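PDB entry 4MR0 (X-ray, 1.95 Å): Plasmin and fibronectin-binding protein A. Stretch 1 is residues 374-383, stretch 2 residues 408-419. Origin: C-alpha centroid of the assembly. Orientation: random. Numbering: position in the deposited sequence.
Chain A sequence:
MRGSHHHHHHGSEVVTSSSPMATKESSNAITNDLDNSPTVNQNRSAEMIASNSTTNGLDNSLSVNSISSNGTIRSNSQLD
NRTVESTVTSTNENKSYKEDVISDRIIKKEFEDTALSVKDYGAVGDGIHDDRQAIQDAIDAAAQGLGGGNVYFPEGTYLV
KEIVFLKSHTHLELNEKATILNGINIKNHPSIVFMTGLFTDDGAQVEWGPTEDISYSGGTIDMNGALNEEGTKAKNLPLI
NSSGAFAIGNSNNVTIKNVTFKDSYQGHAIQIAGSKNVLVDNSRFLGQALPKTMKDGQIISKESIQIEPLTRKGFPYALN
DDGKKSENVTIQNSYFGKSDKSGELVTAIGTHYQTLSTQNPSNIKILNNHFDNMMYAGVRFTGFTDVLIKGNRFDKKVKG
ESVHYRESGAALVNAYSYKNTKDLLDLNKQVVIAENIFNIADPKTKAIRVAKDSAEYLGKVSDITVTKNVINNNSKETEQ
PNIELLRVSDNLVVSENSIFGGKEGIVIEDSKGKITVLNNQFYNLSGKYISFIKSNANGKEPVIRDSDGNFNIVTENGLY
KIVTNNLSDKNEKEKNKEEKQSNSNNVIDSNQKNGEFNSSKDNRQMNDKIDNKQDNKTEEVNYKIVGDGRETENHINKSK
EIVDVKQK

Stretch 1, residues 374-383: MMYAGVRFTG
Stretch 2 408-419: SGAALVNAYSYK

The ring of Tyr416 is held between two residues of the neighbouring segment: the guanidinium of Arg380 lies flat on one face, centres 4.0 Å apart and planes at 14°, while Thr382 CB sits over the opposite face, 4.1 Å from the ring centroid and 13° off its normal. Arg380 and Thr382 are two apart along an extended chain, so their side chains leave on the same side, and the aromatic ring slots between them. Arg380 reaches it fully extended, chi1 to chi3 all t and chi4 at -85°, which brings NH2 to 3.2 Å from Tyr416 CZ. Tyr416 answers with chi1 p (75°) and chi2 -72°. The approach of Arg380 NH2 to Tyr416 OH, also 3.2 Å, has too poor an angle for a hydrogen bond; stacking describes this pair.

Beneath the sandwich runs a parallel ladder pairing Val379 with Val413, Arg380 with Asn414 and Phe381 with Ala415, CA atoms 4.5 to 5.1 Å apart. Its hydrogen bonds alternate in direction: Val379 N to Leu412 O (3.0 Å), Asn414 N to Val379 O (2.8 Å), Phe381 N to Asn414 O (3.2 Å) and Tyr416 N to Phe381 O (3.0 Å). CA-H...O contacts fill in between, among them Arg380 CA to Asn414 O at 3.2 Å.

Both stretches turn a corner at the start of this ladder, at Gly378-Val379 and Leu412-Val413, the second residue of each pair making its first rung, and they turn together. Gly378 (phi/psi -81/-42) and Leu412 (-52/-42) leave the extended region, and Leu412 O accepts from both Gly378 N (2.8 Å, 139°) and Val379 N (3.0 Å, 167°). Before the corner, Ala411 N donates to Tyr376 O at 3.0 Å, and Ala377 CB comes unusually close to Ala411 O, 2.9 Å, a crowded contact rather than a bond.

Side chains sort by face. Arg380 and Asn414 share one, where Asn414 ND2 lies at the guanidinium edge, 3.9 Å from Arg380 NE. Val379, Val413, Phe381 and Ala415 share the other; Phe381, chi1 p (60°) and chi2 -84°, lays its ring against Ala415, with Phe381 CZ 3.6 Å from Ala415 CB and Ala415 CA over the ring face.

Past the ladder, Thr382 (chi1 t) points toward the other stretch, and its OG1 accepts a weak hydrogen bond from Tyr418 N at 2.8 Å, 124°. Water 1 bridges the ends, accepting from Gly383 N at 3.2 Å and donating to Tyr416 O at 3.0 Å. Gly383, at phi/psi 84/36, has backbone angles that by themselves call for glycine.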

ATOM      1  N   MET A 374      -9.055  -6.413  -2.876  1.00 20.58           N
ATOM      2  CA  MET A 374      -9.007  -5.194  -2.065  1.00 20.71           C
ATOM      3  C   MET A 374     -10.242  -4.362  -2.402  1.00 20.61           C
ATOM      4  O   MET A 374     -10.761  -4.440  -3.515  1.00 21.96           O
ATOM      5  CB  MET A 374      -7.745  -4.382  -2.374  1.00 20.42           C
ATOM      6  CG  MET A 374      -6.581  -4.584  -1.385  1.00 19.02           C
ATOM      7  SD  MET A 374      -5.839  -6.217  -1.251  1.00 16.89           S
ATOM      8  CE  MET A 374      -7.047  -7.058  -0.151  1.00 20.37           C
ATOM      9  N   MET A 375     -10.710  -3.568  -1.445  1.00 21.35           N
ATOM     10  CA  MET A 375     -11.897  -2.742  -1.647  1.00 21.02           C
ATOM     11  C   MET A 375     -11.656  -1.523  -2.537  1.00 21.50           C
ATOM     12  O   MET A 375     -12.548  -1.103  -3.282  1.00 22.08           O
ATOM     13  CB  MET A 375     -12.444  -2.289  -0.287  1.00 19.71           C
ATOM     14  CG  MET A 375     -13.656  -1.380  -0.369  1.00 20.85           C
ATOM     15  SD  MET A 375     -14.202  -0.834   1.279  1.00 20.15           S
ATOM     16  CE  MET A 375     -13.345   0.646   1.424  1.00 19.87           C
ATOM     17  N   TYR A 376     -10.455  -0.961  -2.481  1.00 20.10           N
ATOM     18  CA  TYR A 376     -10.172   0.225  -3.273  1.00 19.95           C
ATOM     19  C   TYR A 376      -8.979   0.109  -4.209  1.00 19.58           C
ATOM     20  O   TYR A 376      -9.038   0.556  -5.361  1.00 18.48           O
ATOM     21  CB  TYR A 376      -9.983   1.424  -2.338  1.00 20.47           C
ATOM     22  CG  TYR A 376      -9.842   2.751  -3.047  1.00 24.20           C
ATOM     23  CD1 TYR A 376     -10.617   3.052  -4.166  1.00 25.05           C
ATOM     24  CD2 TYR A 376      -8.961   3.726  -2.575  1.00 23.34           C
ATOM     25  CE1 TYR A 376     -10.521   4.287  -4.797  1.00 27.28           C
ATOM     26  CE2 TYR A 376      -8.861   4.967  -3.200  1.00 27.50           C
ATOM     27  CZ  TYR A 376      -9.642   5.239  -4.310  1.00 27.59           C
ATOM     28  OH  TYR A 376      -9.548   6.461  -4.936  1.00 31.67           O
ATOM     29  N   ALA A 377      -7.900  -0.494  -3.724  1.00 17.75           N
ATOM     30  CA  ALA A 377      -6.710  -0.624  -4.545  1.00 17.64           C
ATOM     31  C   ALA A 377      -5.657  -1.511  -3.911  1.00 18.37           C
ATOM     32  O   ALA A 377      -5.567  -1.614  -2.688  1.00 18.28           O
ATOM     33  CB  ALA A 377      -6.120   0.754  -4.801  1.00 16.33           C
ATOM     34  N   GLY A 378      -4.861  -2.160  -4.751  1.00 17.71           N
ATOM     35  CA  GLY A 378      -3.790  -2.984  -4.232  1.00 16.95           C
ATOM     36  C   GLY A 378      -2.655  -2.028  -3.900  1.00 17.52           C
ATOM     37  O   GLY A 378      -2.007  -2.128  -2.850  1.00 18.53           O
ATOM     38  N   VAL A 379      -2.439  -1.078  -4.805  1.00 16.04           N
ATOM     39  CA  VAL A 379      -1.376  -0.082  -4.667  1.00 14.85           C
ATOM     40  C   VAL A 379      -1.887   1.297  -5.078  1.00 14.26           C
ATOM     41  O   VAL A 379      -2.341   1.483  -6.204  1.00 14.24           O
ATOM     42  CB  VAL A 379      -0.167  -0.454  -5.573  1.00 15.31           C
ATOM     43  CG1 VAL A 379       0.929   0.592  -5.460  1.00 13.12           C
ATOM     44  CG2 VAL A 379       0.359  -1.837  -5.191  1.00 15.10           C
ATOM     45  N   ARG A 380      -1.816   2.262  -4.164  1.00 13.86           N
ATOM     46  CA  ARG A 380      -2.261   3.621  -4.454  1.00 15.68           C
ATOM     47  C   ARG A 380      -1.338   4.599  -3.745  1.00 15.00           C
ATOM     48  O   ARG A 380      -1.104   4.482  -2.539  1.00 15.99           O
ATOM     49  CB  ARG A 380      -3.704   3.826  -3.987  1.00 16.92           C
ATOM     50  CG  ARG A 380      -4.183   5.274  -4.070  1.00 18.06           C
ATOM     51  CD  ARG A 380      -5.683   5.365  -3.817  1.00 20.76           C
ATOM     52  NE  ARG A 380      -6.184   6.737  -3.846  1.00 21.94           N
ATOM     53  CZ  ARG A 380      -6.172   7.567  -2.807  1.00 23.02           C
ATOM     54  NH1 ARG A 380      -5.680   7.176  -1.639  1.00 22.87           N
ATOM     55  NH2 ARG A 380      -6.670   8.790  -2.935  1.00 24.57           N
ATOM     56  N   PHE A 381      -0.824   5.576  -4.485  1.00 14.59           N
ATOM     57  CA  PHE A 381       0.101   6.525  -3.887  1.00 15.14           C
ATOM     58  C   PHE A 381       0.258   7.831  -4.655  1.00 14.82           C
ATOM     59  O   PHE A 381      -0.026   7.908  -5.853  1.00 15.17           O
ATOM     60  CB  PHE A 381       1.488   5.877  -3.781  1.00 13.63           C
ATOM     61  CG  PHE A 381       2.058   5.451  -5.116  1.00 15.31           C
ATOM     62  CD1 PHE A 381       1.717   4.221  -5.680  1.00 16.08           C
ATOM     63  CD2 PHE A 381       2.896   6.303  -5.833  1.00 14.28           C
ATOM     64  CE1 PHE A 381       2.201   3.850  -6.943  1.00 16.38           C
ATOM     65  CE2 PHE A 381       3.385   5.939  -7.101  1.00 17.06           C
ATOM     66  CZ  PHE A 381       3.033   4.711  -7.652  1.00 15.83           C
ATOM     67  N   THR A 382       0.717   8.854  -3.936  1.00 12.80           N
ATOM     68  CA  THR A 382       1.019  10.156  -4.513  1.00 14.97           C
ATOM     69  C   THR A 382       2.328  10.561  -3.845  1.00 14.51           C
ATOM     70  O   THR A 382       2.506  10.339  -2.651  1.00 17.69           O
ATOM     71  CB  THR A 382      -0.066  11.238  -4.210  1.00 13.80           C
ATOM     72  OG1 THR A 382       0.334  12.490  -4.790  1.00 16.53           O
ATOM     73  CG2 THR A 382      -0.244  11.433  -2.703  1.00 13.51           C
ATOM     74  N   GLY A 383       3.252  11.130  -4.609  1.00 14.99           N
ATOM     75  CA  GLY A 383       4.515  11.537  -4.026  1.00 17.39           C
ATOM     76  C   GLY A 383       5.605  10.481  -3.897  1.00 17.96           C
ATOM     77  O   GLY A 383       6.346  10.484  -2.916  1.00 18.58           O
ATOM     78  N   SER A 408     -18.357   3.551  -5.240  1.00 31.53           N
ATOM     79  CA  SER A 408     -17.672   4.552  -6.045  1.00 30.42           C
ATOM     80  C   SER A 408     -16.651   3.924  -6.992  1.00 29.80           C
ATOM     81  O   SER A 408     -16.090   4.605  -7.851  1.00 29.38           O
ATOM     82  CB  SER A 408     -16.982   5.562  -5.131  1.00 31.98           C
ATOM     83  OG  SER A 408     -17.361   6.889  -5.459  1.00 36.23           O
ATOM     84  N   GLY A 409     -16.407   2.627  -6.830  1.00 28.22           N
ATOM     85  CA  GLY A 409     -15.465   1.942  -7.697  1.00 27.74           C
ATOM     86  C   GLY A 409     -14.089   1.716  -7.098  1.00 26.58           C
ATOM     87  O   GLY A 409     -13.844   2.007  -5.924  1.00 24.63           O
ATOM     88  N   ALA A 410     -13.182   1.195  -7.920  1.00 25.79           N
ATOM     89  CA  ALA A 410     -11.824   0.913  -7.478  1.00 23.62           C
ATOM     90  C   ALA A 410     -10.840   0.953  -8.641  1.00 23.40           C
ATOM     91  O   ALA A 410     -11.231   0.884  -9.803  1.00 21.96           O
ATOM     92  CB  ALA A 410     -11.776  -0.456  -6.812  1.00 23.45           C
ATOM     93  N   ALA A 411      -9.561   1.087  -8.309  1.00 21.92           N
ATOM     94  CA  ALA A 411      -8.484   1.100  -9.296  1.00 22.34           C
ATOM     95  C   ALA A 411      -7.366   0.313  -8.613  1.00 20.03           C
ATOM     96  O   ALA A 411      -6.732   0.809  -7.683  1.00 19.96           O
ATOM     97  CB  ALA A 411      -8.046   2.536  -9.591  1.00 21.22           C
ATOM     98  N   LEU A 412      -7.145  -0.919  -9.069  1.00 19.26           N
ATOM     99  CA  LEU A 412      -6.150  -1.802  -8.466  1.00 18.42           C
ATOM    100  C   LEU A 412      -4.756  -1.194  -8.317  1.00 17.23           C
ATOM    101  O   LEU A 412      -4.094  -1.388  -7.299  1.00 16.65           O
ATOM    102  CB  LEU A 412      -6.139  -3.137  -9.220  1.00 18.90           C
ATOM    103  CG  LEU A 412      -7.553  -3.754  -9.151  1.00 19.02           C
ATOM    104  CD1 LEU A 412      -7.569  -5.146  -9.753  1.00 18.52           C
ATOM    105  CD2 LEU A 412      -8.021  -3.804  -7.701  1.00 21.59           C
ATOM    106  N   VAL A 413      -4.300  -0.478  -9.332  1.00 17.52           N
ATOM    107  CA  VAL A 413      -3.030   0.227  -9.245  1.00 17.16           C
ATOM    108  C   VAL A 413      -3.465   1.654  -9.535  1.00 16.59           C
ATOM    109  O   VAL A 413      -4.063   1.926 -10.577  1.00 16.36           O
ATOM    110  CB  VAL A 413      -2.005  -0.226 -10.299  1.00 16.86           C
ATOM    111  CG1 VAL A 413      -0.812   0.712 -10.276  1.00 15.65           C
ATOM    112  CG2 VAL A 413      -1.532  -1.636  -9.994  1.00 16.90           C
ATOM    113  N   ASN A 414      -3.184   2.567  -8.613  1.00 16.20           N
ATOM    114  CA  ASN A 414      -3.608   3.947  -8.792  1.00 16.82           C
ATOM    115  C   ASN A 414      -2.547   4.937  -8.337  1.00 15.78           C
ATOM    116  O   ASN A 414      -2.477   5.278  -7.157  1.00 16.58           O
ATOM    117  CB  ASN A 414      -4.913   4.163  -8.009  1.00 17.77           C
ATOM    118  CG  ASN A 414      -5.536   5.526  -8.252  1.00 21.38           C
ATOM    119  OD1 ASN A 414      -4.994   6.355  -8.979  1.00 19.95           O
ATOM    120  ND2 ASN A 414      -6.696   5.762  -7.635  1.00 20.90           N
ATOM    121  N   ALA A 415      -1.706   5.380  -9.269  1.00 15.37           N
ATOM    122  CA  ALA A 415      -0.668   6.365  -8.958  1.00 15.71           C
ATOM    123  C   ALA A 415      -1.299   7.697  -9.316  1.00 16.88           C
ATOM    124  O   ALA A 415      -1.366   8.056 -10.491  1.00 16.86           O
ATOM    125  CB  ALA A 415       0.572   6.132  -9.812  1.00 15.93           C
ATOM    126  N   TYR A 416      -1.753   8.426  -8.302  1.00 18.19           N
ATOM    127  CA  TYR A 416      -2.422   9.697  -8.523  1.00 17.42           C
ATOM    128  C   TYR A 416      -1.663  10.896  -7.975  1.00 17.50           C
ATOM    129  O   TYR A 416      -0.572  10.760  -7.431  1.00 15.24           O
ATOM    130  CB  TYR A 416      -3.823   9.647  -7.906  1.00 18.98           C
ATOM    131  CG  TYR A 416      -3.841   9.759  -6.396  1.00 18.53           C
ATOM    132  CD1 TYR A 416      -3.409   8.706  -5.585  1.00 20.72           C
ATOM    133  CD2 TYR A 416      -4.268  10.936  -5.776  1.00 18.72           C
ATOM    134  CE1 TYR A 416      -3.401   8.826  -4.188  1.00 20.18           C
ATOM    135  CE2 TYR A 416      -4.265  11.068  -4.392  1.00 18.95           C
ATOM    136  CZ  TYR A 416      -3.833  10.014  -3.603  1.00 19.85           C
ATOM    137  OH  TYR A 416      -3.851  10.155  -2.236  1.00 19.71           O
ATOM    138  N   SER A 417      -2.258  12.076  -8.125  1.00 19.12           N
ATOM    139  CA  SER A 417      -1.646  13.312  -7.661  1.00 18.70           C
ATOM    140  C   SER A 417      -2.427  13.919  -6.501  1.00 20.38           C
ATOM    141  O   SER A 417      -3.650  14.018  -6.550  1.00 20.93           O
ATOM    142  CB  SER A 417      -1.568  14.315  -8.814  1.00 21.54           C
ATOM    143  OG  SER A 417      -0.774  13.807  -9.879  1.00 23.25           O
ATOM    144  N   TYR A 418      -1.705  14.324  -5.461  1.00 21.16           N
ATOM    145  CA  TYR A 418      -2.306  14.929  -4.275  1.00 22.86           C
ATOM    146  C   TYR A 418      -3.085  16.189  -4.665  1.00 24.59           C
ATOM    147  O   TYR A 418      -2.581  17.023  -5.415  1.00 23.89           O
ATOM    148  CB  TYR A 418      -1.213  15.301  -3.269  1.00 22.61           C
ATOM    149  CG  TYR A 418      -1.747  15.751  -1.922  1.00 23.16           C
ATOM    150  CD1 TYR A 418      -2.412  14.856  -1.084  1.00 23.39           C
ATOM    151  CD2 TYR A 418      -1.595  17.074  -1.489  1.00 23.96           C
ATOM    152  CE1 TYR A 418      -2.919  15.259   0.154  1.00 24.34           C
ATOM    153  CE2 TYR A 418      -2.102  17.490  -0.252  1.00 24.20           C
ATOM    154  CZ  TYR A 418      -2.763  16.577   0.563  1.00 24.20           C
ATOM    155  OH  TYR A 418      -3.283  16.970   1.778  1.00 24.64           O
ATOM    156  N   LYS A 419      -4.309  16.318  -4.160  1.00 27.44           N
ATOM    157  CA  LYS A 419      -5.143  17.479  -4.465  1.00 31.21           C
ATOM    158  C   LYS A 419      -4.528  18.757  -3.901  1.00 32.03           C
ATOM    159  O   LYS A 419      -4.581  19.001  -2.697  1.00 32.59           O
ATOM    160  CB  LYS A 419      -6.551  17.283  -3.899  1.00 33.55           C
ATOM    161  CG  LYS A 419      -7.504  18.436  -4.194  1.00 37.80           C
ATOM    162  CD  LYS A 419      -8.944  18.037  -3.930  1.00 41.82           C
ATOM    163  CE  LYS A 419      -9.909  19.129  -4.362  1.00 44.66           C
ATOM    164  NZ  LYS A 419     -11.325  18.661  -4.318  1.00 46.09           N
TER
HETATM  165  O   HOH W   1       1.919  12.342  -7.251  1.00 18.71           O